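PDB 5G0A: transaminase from Bacillus megaterium, which probably transfers amino groups between amines and keto acids or ketones with S selectivity, using pyridoxal-5'-phosphate as cofactor. Local coordinates for residues A98-I101 against I102-L106. Residues are numbered along the deposited sequence; the frame is centred on the assembly and turned at random.
Sequences AKII and IEDIL
K99 and D104 form a salt bridge along the last turns of helix 92-105, where the regular alpha-helical spacing widens into a pi-type turn. K99 NZ reaches D104 OD2 at 2.7 Å, on the oxygen's syn lone pair, with D104 OD1 3.2 Å from the same NZ. The K99 side chain starts with CG anti to the backbone N (chi1 178°) and bends at chi2, which brings CE to the carboxylate. One residue along, I100 CG2 rests 4.0 Å from I105 CD1, again a five-residue spacing.

The backbone widens in step with these pairs. I102 N and E103 N still bond four residues back, to A98 O and K99 O. I100 O then takes two donors, D104 N from above its carbonyl plane and I105 N almost straight on, so the helix changes step here.

Further out, I100 and I101 pack on L345 of helix 335-350, while I102 lies against V115 and L311 of the large sheet of this fold-type I aminotransferase. In one conformer, E103 OE2 is hydrogen-bonded to Y20 OH of the second subunit, and W16 of that subunit packs on K99. The wider step persists to the end: L106 N donates to I101 O at 3.0 Å.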
loop_
_atom_site.group_PDB
_atom_site.type_symbol
_atom_site.label_atom_id
_atom_site.label_comp_id
_atom_site.label_asym_id
_atom_site.label_seq_id
_atom_site.Cartn_x
_atom_site.Cartn_y
_atom_site.Cartn_z
ATOM N N ALA B 98 -19.856 30.872 -1.892
ATOM C CA ALA B 98 -20.211 29.898 -0.855
ATOM C C ALA B 98 -21.600 30.211 -0.274
ATOM O O ALA B 98 -22.409 29.290 -0.048
ATOM C CB ALA B 98 -19.153 29.869 0.237
ATOM N N LYS B 99 -21.867 31.501 -0.064
ATOM C CA LYS B 99 -23.188 31.961 0.428
ATOM C C LYS B 99 -24.313 31.569 -0.553
ATOM O O LYS B 99 -25.375 31.096 -0.140
ATOM C CB LYS B 99 -23.176 33.477 0.720
ATOM C CG LYS B 99 -24.534 34.043 1.190
ATOM C CD LYS B 99 -25.390 34.454 0.014
ATOM C CE LYS B 99 -26.692 35.137 0.438
ATOM N NZ LYS B 99 -27.362 35.766 -0.732
ATOM N N ILE B 100 -24.074 31.752 -1.850
ATOM C CA ILE B 100 -25.054 31.372 -2.854
ATOM C C ILE B 100 -25.379 29.899 -2.763
ATOM O O ILE B 100 -26.548 29.512 -2.761
ATOM C CB ILE B 100 -24.592 31.720 -4.273
ATOM C CG1 ILE B 100 -24.492 33.253 -4.393
ATOM C CG2 ILE B 100 -25.563 31.157 -5.311
ATOM C CD1 ILE B 100 -23.795 33.702 -5.662
ATOM N N ILE B 101 -24.345 29.062 -2.679
ATOM C CA ILE B 101 -24.587 27.623 -2.644
ATOM C C ILE B 101 -25.353 27.234 -1.379
ATOM O O ILE B 101 -26.344 26.506 -1.466
ATOM C CB ILE B 101 -23.274 26.812 -2.755
ATOM C CG1 ILE B 101 -22.696 26.968 -4.168
ATOM C CG2 ILE B 101 -23.527 25.319 -2.450
ATOM C CD1 ILE B 101 -21.256 26.493 -4.264
ATOM N N ILE B 102 -24.950 27.772 -0.233
ATOM C CA ILE B 102 -25.510 27.322 1.050
ATOM C C ILE B 102 -26.878 27.952 1.363
ATOM O O ILE B 102 -27.794 27.249 1.823
ATOM C CB ILE B 102 -24.476 27.505 2.204
ATOM C CG1 ILE B 102 -23.307 26.502 1.987
ATOM C CG2 ILE B 102 -25.118 27.318 3.590
ATOM C CD1 ILE B 102 -22.031 26.842 2.759
ATOM N N GLU B 103 -27.026 29.240 1.066
ATOM C CA GLU B 103 -28.212 29.994 1.485
ATOM C C GLU B 103 -29.211 30.325 0.384
ATOM O O GLU B 103 -30.377 30.630 0.703
ATOM C CB GLU B 103 -27.810 31.284 2.204
ATOM C CG GLU B 103 -26.996 31.069 3.466
ATOM C CD GLU B 103 -27.694 30.202 4.504
ATOM O OE1 GLU B 103 -28.750 29.614 4.203
ATOM O OE2 GLU B 103 -27.173 30.096 5.632
ATOM N N ASP B 104 -28.770 30.315 -0.881
ATOM C CA ASP B 104 -29.667 30.624 -2.020
ATOM C C ASP B 104 -30.070 29.424 -2.884
ATOM O O ASP B 104 -31.120 29.415 -3.527
ATOM C CB ASP B 104 -29.083 31.753 -2.888
ATOM C CG ASP B 104 -28.736 32.989 -2.077
ATOM O OD1 ASP B 104 -29.351 33.210 -0.998
ATOM O OD2 ASP B 104 -27.848 33.747 -2.518
ATOM N N ILE B 105 -29.223 28.400 -2.904
ATOM C CA ILE B 105 -29.517 27.176 -3.612
ATOM C C ILE B 105 -30.016 26.068 -2.662
ATOM O O ILE B 105 -31.054 25.431 -2.920
ATOM C CB ILE B 105 -28.260 26.727 -4.406
ATOM C CG1 ILE B 105 -27.968 27.782 -5.501
ATOM C CG2 ILE B 105 -28.452 25.319 -4.962
ATOM C CD1 ILE B 105 -26.797 27.486 -6.432
ATOM N N LEU B 106 -29.292 25.850 -1.569
ATOM C CA LEU B 106 -29.615 24.749 -0.631
ATOM C C LEU B 106 -30.245 25.229 0.685
ATOM O O LEU B 106 -30.207 24.532 1.720
ATOM C CB LEU B 106 -28.343 23.924 -0.348
ATOM C CG LEU B 106 -27.815 23.115 -1.536
ATOM C CD1 LEU B 106 -26.469 22.497 -1.118
ATOM C CD2 LEU B 106 -28.800 22.021 -1.994
#